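Local coordinates for protein arabinogalactan endo-1,4-beta-galactosidase (Ignisphaera aggregans, PDB 7OSK) that probably hydrolyses internal beta-1,4-galactosidic bonds of arabinogalactan, this chain being the family 53 glycoside hydrolase domain of a longer, calcium-binding archaeal protein, at residues D285-V290 / K345-F350; W356-G361 / F378-R383; I91-W96 / P115-F120. All coordinates share one frame; numbering follows the deposited sequence.

Contact 1. Residues D285-V290 / K345-F350; sequences DKKILV and KALGIF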
loop_
_atom_site.group_PDB
_atom_site.type_symbol
_atom_site.label_atom_id
_atom_site.label_comp_id
_atom_site.label_asym_id
_atom_site.label_seq_id
_atom_site.Cartn_x
_atom_site.Cartn_y
_atom_site.Cartn_z
ATOM N N ASP A 285 15.683 -15.762 -3.142
ATOM C CA ASP A 285 15.528 -16.101 -1.731
ATOM C C ASP A 285 15.146 -14.838 -0.965
ATOM O O ASP A 285 15.900 -14.343 -0.125
ATOM C CB ASP A 285 16.814 -16.719 -1.163
ATOM C CG ASP A 285 16.820 -18.242 -1.231
ATOM O OD1 ASP A 285 15.753 -18.868 -1.038
ATOM O OD2 ASP A 285 17.902 -18.816 -1.483
ATOM N N LYS A 286 13.968 -14.313 -1.284
ATOM C CA LYS A 286 13.431 -13.137 -0.613
ATOM C C LYS A 286 11.934 -13.298 -0.398
ATOM O O LYS A 286 11.305 -14.180 -0.985
ATOM C CB LYS A 286 13.719 -11.874 -1.421
ATOM C CG LYS A 286 15.193 -11.526 -1.493
ATOM C CD LYS A 286 15.432 -10.275 -2.312
ATOM C CE LYS A 286 16.911 -9.938 -2.385
ATOM N NZ LYS A 286 17.504 -9.716 -1.040
ATOM N N LYS A 287 11.369 -12.438 0.442
ATOM C CA LYS A 287 9.960 -12.526 0.796
ATOM C C LYS A 287 9.063 -11.941 -0.289
ATOM O O LYS A 287 9.481 -11.087 -1.071
ATOM C CB LYS A 287 9.704 -11.817 2.127
ATOM C CG LYS A 287 10.429 -12.445 3.311
ATOM C CD LYS A 287 9.967 -13.878 3.574
ATOM C CE LYS A 287 10.858 -14.581 4.585
ATOM N NZ LYS A 287 10.865 -13.901 5.909
ATOM N N ILE A 288 7.823 -12.421 -0.317
ATOM C CA ILE A 288 6.848 -12.032 -1.327
ATOM C C ILE A 288 5.651 -11.364 -0.664
ATOM O O ILE A 288 5.009 -11.956 0.202
ATOM C CB ILE A 288 6.364 -13.248 -2.139
ATOM C CG1 ILE A 288 7.545 -14.150 -2.521
ATOM C CG2 ILE A 288 5.595 -12.792 -3.374
ATOM C CD1 ILE A 288 8.604 -13.472 -3.366
ATOM N N LEU A 289 5.355 -10.137 -1.083
ATOM C CA LEU A 289 4.298 -9.338 -0.471
ATOM C C LEU A 289 3.370 -8.729 -1.518
ATOM O O LEU A 289 3.800 -8.395 -2.620
ATOM C CB LEU A 289 4.915 -8.229 0.390
ATOM C CG LEU A 289 3.961 -7.219 1.032
ATOM C CD1 LEU A 289 3.111 -7.884 2.101
ATOM C CD2 LEU A 289 4.738 -6.047 1.611
ATOM N N VAL A 290 2.095 -8.602 -1.166
ATOM C CA VAL A 290 1.147 -7.825 -1.959
ATOM C C VAL A 290 0.924 -6.480 -1.265
ATOM O O VAL A 290 0.169 -6.389 -0.294
ATOM C CB VAL A 290 -0.201 -8.559 -2.140
ATOM C CG1 VAL A 290 -1.157 -7.730 -2.988
ATOM C CG2 VAL A 290 0.018 -9.932 -2.766
ATOM N N LYS A 345 7.897 -18.271 1.927
ATOM C CA LYS A 345 8.270 -16.919 1.520
ATOM C C LYS A 345 7.038 -16.035 1.357
ATOM O O LYS A 345 7.157 -14.831 1.124
ATOM C CB LYS A 345 9.070 -16.952 0.216
ATOM C CG LYS A 345 10.556 -17.231 0.412
ATOM C CD LYS A 345 11.055 -18.325 -0.517
ATOM C CE LYS A 345 12.426 -18.003 -1.084
ATOM N NZ LYS A 345 12.637 -18.704 -2.379
ATOM N N ALA A 346 5.857 -16.635 1.468
ATOM C CA ALA A 346 4.616 -15.872 1.454
ATOM C C ALA A 346 4.547 -15.016 2.709
ATOM O O ALA A 346 4.606 -15.528 3.829
ATOM C CB ALA A 346 3.411 -16.792 1.365
ATOM N N LEU A 347 4.421 -13.709 2.512
ATOM C CA LEU A 347 4.445 -12.749 3.607
ATOM C C LEU A 347 3.031 -12.292 3.935
ATOM O O LEU A 347 2.599 -12.349 5.088
ATOM C CB LEU A 347 5.324 -11.559 3.233
ATOM C CG LEU A 347 6.126 -10.863 4.328
ATOM C CD1 LEU A 347 7.108 -11.810 5.005
ATOM C CD2 LEU A 347 6.855 -9.691 3.701
ATOM N N GLY A 348 2.311 -11.842 2.910
ATOM C CA GLY A 348 0.914 -11.481 3.061
ATOM C C GLY A 348 0.431 -10.434 2.085
ATOM O O GLY A 348 0.961 -10.311 0.984
ATOM N N ILE A 349 -0.583 -9.680 2.499
ATOM C CA ILE A 349 -1.253 -8.739 1.614
ATOM C C ILE A 349 -1.674 -7.460 2.341
ATOM O O ILE A 349 -1.827 -7.450 3.565
ATOM C CB ILE A 349 -2.503 -9.385 0.969
ATOM C CG1 ILE A 349 -3.560 -9.700 2.027
ATOM C CG2 ILE A 349 -2.139 -10.673 0.239
ATOM C CD1 ILE A 349 -4.845 -8.948 1.834
ATOM N N PHE A 350 -1.823 -6.381 1.576
ATOM C CA PHE A 350 -2.460 -5.160 2.065
ATOM C C PHE A 350 -3.590 -4.759 1.130
ATOM O O PHE A 350 -3.366 -4.526 -0.058
ATOM C CB PHE A 350 -1.463 -4.005 2.171
ATOM C CG PHE A 350 -0.396 -4.206 3.204
ATOM C CD1 PHE A 350 -0.607 -3.829 4.516
ATOM C CD2 PHE A 350 0.827 -4.751 2.858
ATOM C CE1 PHE A 350 0.379 -4.002 5.466
ATOM C CE2 PHE A 350 1.814 -4.928 3.802
ATOM C CZ PHE A 350 1.589 -4.552 5.108
#
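I288 joins K345 and L347 through its own peptide group, the usual way for a parallel strand to bridge its neighbour: its N donates to K345 O at 2.9 Å, and its O accepts from L347 N at 3.0 Å. V290 does the same three residues further along the partner, its N giving to G348 O (3.0 Å) and its O receiving F350 N at 2.7 Å. L347 and G348 thus stand against L289 alone, a beta bulge. The strand axes run 13° apart and 4.8 Å from each other at closest approach. G348 suits its place because its backbone angles would press a CB against the preceding carbonyl oxygen.

Apolar contacts flank this ladder. V290 and I349 lie side by side, pointing the same way, with V290 CB 3.7 Å from I349 CG2. L289 has CG anti to its backbone N, and chi2 (68°) then sets CD1 near G348 O and 3.6 Å from F350 CE2. At the exposed end, the flexible aliphatic part of K287 crosses L347 at about a right angle, its CG 3.8 Å from L347 CD1.

Among charged groups, the D285 to K345 salt bridge is weak and doubtful; K345 NZ also bonds to Y284 O.

The strands are the seventh and eighth of a TIM barrel. Outside, beta-branched I288, V290 and I349, suited to strands, pack on L338 of helix 324-342; inside, L289 and F350 meet L132 of strand 130-135.

Contact 2. Residues W356-G361 / F378-R383; sequences WIPYPG and FDFNGR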
loop_
_atom_site.group_PDB
_atom_site.type_symbol
_atom_site.label_atom_id
_atom_site.label_comp_id
_atom_site.label_asym_id
_atom_site.label_seq_id
_atom_site.Cartn_x
_atom_site.Cartn_y
_atom_site.Cartn_z
ATOM N N TRP A 356 -11.165 4.172 2.728
ATOM C CA TRP A 356 -11.481 5.350 1.931
ATOM C C TRP A 356 -12.989 5.476 1.710
ATOM O O TRP A 356 -13.497 5.240 0.613
ATOM C CB TRP A 356 -10.734 5.299 0.594
ATOM C CG TRP A 356 -10.492 6.647 -0.013
ATOM C CD1 TRP A 356 -10.975 7.846 0.426
ATOM C CD2 TRP A 356 -9.694 6.936 -1.166
ATOM N NE1 TRP A 356 -10.532 8.861 -0.385
ATOM C CE2 TRP A 356 -9.743 8.329 -1.370
ATOM C CE3 TRP A 356 -8.945 6.150 -2.048
ATOM C CZ2 TRP A 356 -9.073 8.953 -2.417
ATOM C CZ3 TRP A 356 -8.280 6.772 -3.088
ATOM C CH2 TRP A 356 -8.348 8.160 -3.264
ATOM N N ILE A 357 -13.697 5.850 2.771
ATOM C CA ILE A 357 -15.141 6.035 2.710
ATOM C C ILE A 357 -15.474 7.403 2.112
ATOM O O ILE A 357 -14.653 8.318 2.165
ATOM C CB ILE A 357 -15.779 5.904 4.110
ATOM C CG1 ILE A 357 -15.200 6.945 5.072
ATOM C CG2 ILE A 357 -15.545 4.503 4.662
ATOM C CD1 ILE A 357 -16.042 7.159 6.310
ATOM N N PRO A 358 -16.681 7.550 1.540
ATOM C CA PRO A 358 -17.036 8.844 0.956
ATOM C C PRO A 358 -17.304 9.890 2.027
ATOM O O PRO A 358 -18.131 9.663 2.911
ATOM C CB PRO A 358 -18.304 8.532 0.158
ATOM C CG PRO A 358 -18.918 7.392 0.875
ATOM C CD PRO A 358 -17.779 6.573 1.416
ATOM N N TYR A 359 -16.606 11.017 1.950
ATOM C CA TYR A 359 -16.812 12.107 2.892
ATOM C C TYR A 359 -16.423 13.435 2.249
ATOM O O TYR A 359 -15.422 13.504 1.538
ATOM C CB TYR A 359 -15.999 11.884 4.167
ATOM C CG TYR A 359 -16.547 12.632 5.364
ATOM C CD1 TYR A 359 -17.500 12.053 6.192
ATOM C CD2 TYR A 359 -16.119 13.921 5.660
ATOM C CE1 TYR A 359 -18.009 12.735 7.282
ATOM C CE2 TYR A 359 -16.621 14.608 6.752
ATOM C CZ TYR A 359 -17.566 14.008 7.558
ATOM O OH TYR A 359 -18.074 14.684 8.646
ATOM N N PRO A 360 -17.219 14.491 2.483
ATOM C CA PRO A 360 -16.852 15.809 1.953
ATOM C C PRO A 360 -15.463 16.253 2.401
ATOM O O PRO A 360 -15.201 16.333 3.604
ATOM C CB PRO A 360 -17.933 16.728 2.528
ATOM C CG PRO A 360 -19.103 15.847 2.727
ATOM C CD PRO A 360 -18.541 14.518 3.135
ATOM N N GLY A 361 -14.587 16.524 1.438
ATOM C CA GLY A 361 -13.245 16.996 1.729
ATOM C C GLY A 361 -12.192 15.906 1.672
ATOM O O GLY A 361 -10.996 16.199 1.625
ATOM N N PHE A 378 -15.531 -0.629 3.854
ATOM C CA PHE A 378 -16.639 -0.012 4.577
ATOM C C PHE A 378 -17.624 0.552 3.559
ATOM O O PHE A 378 -17.221 0.933 2.459
ATOM C CB PHE A 378 -16.142 1.102 5.502
ATOM C CG PHE A 378 -15.216 0.630 6.585
ATOM C CD1 PHE A 378 -13.879 0.395 6.317
ATOM C CD2 PHE A 378 -15.679 0.437 7.877
ATOM C CE1 PHE A 378 -13.022 -0.035 7.314
ATOM C CE2 PHE A 378 -14.827 0.007 8.880
ATOM C CZ PHE A 378 -13.496 -0.228 8.596
ATOM N N ASP A 379 -18.906 0.614 3.911
ATOM C CA ASP A 379 -19.896 1.175 2.997
ATOM C C ASP A 379 -19.896 2.700 3.075
ATOM O O ASP A 379 -19.090 3.294 3.793
ATOM C CB ASP A 379 -21.300 0.615 3.280
ATOM C CG ASP A 379 -21.801 0.921 4.685
ATOM O OD1 ASP A 379 -21.451 1.976 5.257
ATOM O OD2 ASP A 379 -22.574 0.093 5.213
ATOM N N PHE A 380 -20.808 3.325 2.339
ATOM C CA PHE A 380 -20.850 4.780 2.234
ATOM C C PHE A 380 -21.184 5.426 3.573
ATOM O O PHE A 380 -20.779 6.556 3.846
ATOM C CB PHE A 380 -21.871 5.201 1.174
ATOM C CG PHE A 380 -21.673 4.528 -0.158
ATOM C CD1 PHE A 380 -20.421 4.070 -0.537
ATOM C CD2 PHE A 380 -22.735 4.346 -1.028
ATOM C CE1 PHE A 380 -20.233 3.448 -1.756
ATOM C CE2 PHE A 380 -22.550 3.726 -2.253
ATOM C CZ PHE A 380 -21.298 3.277 -2.615
ATOM N N ASN A 381 -21.917 4.699 4.408
ATOM C CA ASN A 381 -22.284 5.192 5.729
ATOM C C ASN A 381 -21.183 4.931 6.757
ATOM O O ASN A 381 -21.364 5.172 7.951
ATOM C CB ASN A 381 -23.595 4.551 6.181
ATOM C CG ASN A 381 -24.742 4.844 5.230
ATOM O OD1 ASN A 381 -24.846 5.945 4.687
ATOM N ND2 ASN A 381 -25.604 3.856 5.020
ATOM N N GLY A 382 -20.041 4.440 6.284
ATOM C CA GLY A 382 -18.886 4.231 7.137
ATOM C C GLY A 382 -18.966 2.952 7.946
ATOM O O GLY A 382 -18.129 2.707 8.811
ATOM N N ARG A 383 -19.974 2.133 7.663
ATOM C CA ARG A 383 -20.174 0.888 8.392
ATOM C C ARG A 383 -19.356 -0.244 7.778
ATOM O O ARG A 383 -19.234 -0.347 6.557
ATOM C CB ARG A 383 -21.660 0.526 8.417
ATOM C CG ARG A 383 -21.978 -0.806 9.068
ATOM C CD ARG A 383 -23.477 -0.963 9.252
ATOM N NE ARG A 383 -23.831 -2.243 9.859
ATOM C CZ ARG A 383 -25.032 -2.532 10.352
ATOM N NH1 ARG A 383 -26.006 -1.631 10.320
ATOM N NH2 ARG A 383 -25.259 -3.725 10.884
#
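I357 holds CG1 between its backbone N and carbonyl carbon (chi1 59°), which leaves CG2 anti to the carbonyl carbon and turned onto F378 CB, 3.6 Å away. F378 has CG anti to its own carbonyl carbon (chi1 -63°), which turns CG away from I357 and leaves CB to meet the methyl; the two side chains cross at a slant.

The partner of this loop is a type I beta turn, D379 to G382, closed by G382 N to D379 O at 2.9 Å. A second backbone bond, D379 N to R383 O, and the positive phi of G382 give the pattern of a type I turn with a G1 bulge, where glycine is favoured. The missing side chain also suits the contact, since I357 CD1 approaches G382 CA.

P358 carries the rest of the contact. Its rigid ring lays CG 3.5 Å from F380 CA and 3.7 Å from F380 CB, with CD beside the same CA, so a compact apolar ring covers the backbone of the turn as well as the root of the phenylalanine. An alanine here would remove CG and CD and would probably leave a gap beside F380, its CA losing both carbons and its CB losing CG.

No hydrogen bond links the two segments; they join by van der Waals packing, mostly apolar. The calcium site is adjacent: the side chain of P358 lies about 6 Å from the ion, that of F380 about 3 Å from the side chain of the ligand E373, and W356 O bonds to the ligand N370. F378 also packs on helix 79-85.

Just past the turn, R383 N bonds to D379 OD1 at 2.8 Å, from 46° out of the carboxylate plane, and N381 N adds a weak second bond to the same atom.

Contact 3. Residues I91-W96 / P115-F120; sequences IRLRVW and PRMTDF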
loop_
_atom_site.group_PDB
_atom_site.type_symbol
_atom_site.label_atom_id
_atom_site.label_comp_id
_atom_site.label_asym_id
_atom_site.label_seq_id
_atom_site.Cartn_x
_atom_site.Cartn_y
_atom_site.Cartn_z
ATOM N N ILE A 91 -0.774 -2.456 9.221
ATOM C CA ILE A 91 -1.220 -1.176 8.686
ATOM C C ILE A 91 -0.178 -0.635 7.714
ATOM O O ILE A 91 1.010 -0.564 8.038
ATOM C CB ILE A 91 -1.460 -0.139 9.810
ATOM C CG1 ILE A 91 -2.464 -0.672 10.839
ATOM C CG2 ILE A 91 -1.943 1.185 9.229
ATOM C CD1 ILE A 91 -3.858 -0.928 10.284
ATOM N N ARG A 92 -0.630 -0.255 6.523
ATOM C CA ARG A 92 0.247 0.336 5.517
ATOM C C ARG A 92 -0.115 1.800 5.305
ATOM O O ARG A 92 -1.280 2.136 5.108
ATOM C CB ARG A 92 0.152 -0.434 4.199
ATOM C CG ARG A 92 1.037 0.102 3.085
ATOM C CD ARG A 92 0.970 -0.799 1.861
ATOM N NE ARG A 92 1.824 -0.328 0.768
ATOM C CZ ARG A 92 1.408 0.420 -0.251
ATOM N NH1 ARG A 92 0.140 0.801 -0.340
ATOM N NH2 ARG A 92 2.265 0.790 -1.191
ATOM N N LEU A 93 0.893 2.665 5.358
ATOM C CA LEU A 93 0.690 4.103 5.203
ATOM C C LEU A 93 1.699 4.693 4.231
ATOM O O LEU A 93 2.899 4.449 4.349
ATOM C CB LEU A 93 0.807 4.813 6.556
ATOM C CG LEU A 93 -0.202 4.434 7.642
ATOM C CD1 LEU A 93 0.207 5.050 8.966
ATOM C CD2 LEU A 93 -1.606 4.871 7.254
ATOM N N ARG A 94 1.208 5.470 3.270
ATOM C CA ARG A 94 2.083 6.210 2.371
ATOM C C ARG A 94 2.456 7.538 3.014
ATOM O O ARG A 94 1.708 8.066 3.835
ATOM C CB ARG A 94 1.415 6.441 1.012
ATOM C CG ARG A 94 0.111 7.214 1.073
ATOM C CD ARG A 94 -0.417 7.524 -0.319
ATOM N NE ARG A 94 -1.744 8.136 -0.277
ATOM C CZ ARG A 94 -2.886 7.457 -0.211
ATOM N NH1 ARG A 94 -2.879 6.130 -0.175
ATOM N NH2 ARG A 94 -4.040 8.107 -0.177
ATOM N N VAL A 95 3.616 8.069 2.639
ATOM C CA VAL A 95 4.091 9.341 3.171
ATOM C C VAL A 95 4.630 10.222 2.048
ATOM O O VAL A 95 5.601 9.868 1.376
ATOM C CB VAL A 95 5.195 9.136 4.242
ATOM C CG1 VAL A 95 5.760 10.474 4.706
ATOM C CG2 VAL A 95 4.653 8.355 5.428
ATOM N N TRP A 96 3.984 11.368 1.853
ATOM C CA TRP A 96 4.450 12.375 0.908
ATOM C C TRP A 96 5.260 13.420 1.661
ATOM O O TRP A 96 4.964 13.731 2.816
ATOM C CB TRP A 96 3.272 13.023 0.180
ATOM C CG TRP A 96 2.528 12.081 -0.724
ATOM C CD1 TRP A 96 3.068 11.125 -1.536
ATOM C CD2 TRP A 96 1.109 11.997 -0.899
ATOM N NE1 TRP A 96 2.074 10.457 -2.208
ATOM C CE2 TRP A 96 0.863 10.975 -1.835
ATOM C CE3 TRP A 96 0.024 12.689 -0.356
ATOM C CZ2 TRP A 96 -0.424 10.625 -2.237
ATOM C CZ3 TRP A 96 -1.255 12.341 -0.761
ATOM C CH2 TRP A 96 -1.467 11.318 -1.689
ATOM N N PRO A 115 3.902 14.208 9.711
ATOM C CA PRO A 115 3.270 14.397 11.024
ATOM C C PRO A 115 1.914 13.700 11.168
ATOM O O PRO A 115 1.667 13.096 12.212
ATOM C CB PRO A 115 3.105 15.918 11.116
ATOM C CG PRO A 115 4.151 16.464 10.224
ATOM C CD PRO A 115 4.236 15.499 9.083
ATOM N N ARG A 116 1.057 13.783 10.152
ATOM C CA ARG A 116 -0.268 13.167 10.223
ATOM C C ARG A 116 -0.191 11.647 10.121
ATOM O O ARG A 116 -0.944 10.937 10.785
ATOM C CB ARG A 116 -1.183 13.713 9.122
ATOM C CG ARG A 116 -2.413 12.851 8.856
ATOM C CD ARG A 116 -3.571 13.636 8.243
ATOM N NE ARG A 116 -3.135 14.647 7.280
ATOM C CZ ARG A 116 -3.238 15.965 7.453
ATOM N NH1 ARG A 116 -3.769 16.477 8.558
ATOM N NH2 ARG A 116 -2.806 16.783 6.503
ATOM N N MET A 117 0.717 11.150 9.289
ATOM C CA MET A 117 0.870 9.713 9.102
ATOM C C MET A 117 1.515 9.057 10.314
ATOM O O MET A 117 1.184 7.927 10.665
ATOM C CB MET A 117 1.702 9.424 7.853
ATOM C CG MET A 117 0.990 9.737 6.549
ATOM S SD MET A 117 -0.467 8.707 6.280
ATOM C CE MET A 117 -1.771 9.786 6.871
ATOM N N THR A 118 2.438 9.766 10.953
ATOM C CA THR A 118 3.153 9.226 12.103
ATOM C C THR A 118 2.231 9.092 13.313
ATOM O O THR A 118 2.377 8.167 14.114
ATOM C CB THR A 118 4.365 10.107 12.473
ATOM O OG1 THR A 118 5.296 10.125 11.382
ATOM C CG2 THR A 118 5.069 9.580 13.718
ATOM N N ASP A 119 1.284 10.016 13.446
ATOM C CA ASP A 119 0.365 9.995 14.576
ATOM C C ASP A 119 -0.537 8.771 14.519
ATOM O O ASP A 119 -0.894 8.207 15.552
ATOM C CB ASP A 119 -0.488 11.263 14.615
ATOM C CG ASP A 119 -1.543 11.215 15.706
ATOM O OD1 ASP A 119 -1.194 11.451 16.883
ATOM O OD2 ASP A 119 -2.717 10.931 15.387
ATOM N N PHE A 120 -0.906 8.363 13.311
ATOM C CA PHE A 120 -1.763 7.197 13.137
ATOM C C PHE A 120 -0.962 5.917 13.341
ATOM O O PHE A 120 -1.421 4.984 14.000
ATOM C CB PHE A 120 -2.407 7.202 11.751
ATOM C CG PHE A 120 -3.495 6.181 11.591
ATOM C CD1 PHE A 120 -4.752 6.401 12.130
ATOM C CD2 PHE A 120 -3.265 5.002 10.906
ATOM C CE1 PHE A 120 -5.756 5.467 11.988
ATOM C CE2 PHE A 120 -4.267 4.064 10.761
ATOM C CZ PHE A 120 -5.513 4.297 11.302
#
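R94, whose carbonyl oxygen faces M117 across the contact, has its NH2 gripped by two groups, in a salt bridge to E58 OE2 and a hydrogen bond to G109 O. With the charge thus occupied elsewhere, only its backbone turns to the helix: M117 CG and SD both lie 3.3 Å from R94 O, with no hydrogen bond.

The remaining side-chain contacts are mostly apolar. M117 puts CG anti to its carbonyl carbon (chi1 -71°), and chi2 (-64°) then turns SD toward R94 O and L93 CB. Its CB sits 4.0 Å from V95 CG2, the two side chains sliding past each other in opposite directions, while SD rests 4.1 Å from L93 CB. The unbranched methionine chain lets CB, CG and SD each meet a different part of the strand.

L93 reaches outward from the strand between M117 and F120. Its CD1 approaches M117 O at 3.5 Å and also lies in plane at the edge of the F120 ring, 4.0 Å from CD2. I91 meets the same edge further along, CG2 being 4.0 Å from F120 CE2, and both aliphatic chains cross the phenylalanine at about a right angle. P60 of helix 59-65 touches M117 and F120 as well.

The helix runs nearly antiparallel to the strand (164°), with axes 8.7 Å apart at closest approach. The opening strand of a beta-alpha-beta unit thus packs on its helix; strand 130-135 completes the unit, the repeating element of a TIM barrel.

In the fold
From the N terminus, contact 3 comes first, closing the loop between strand 90-95 and helix 114-126. Contact 1 follows later, bringing strand 346-352 beside strand 287-293 after an excursion through helices 312-318 and 324-342. Contact 2 then closes the short helix-free loop beyond the last strand. The three stand in series, none nested or crossing. Contacts 1 and 3 share the barrel sheet and touch, F350 CD1 lying 3.5 Å from R92 CB. Contact 2 touches neither, its nearest atoms about 5 Å from contact 3 and about 12 Å from contact 1. Calcium ligands sit in both later loops: D301, D303, H305 and N307 in that of contact 1, N370 and E373 in contact 2's.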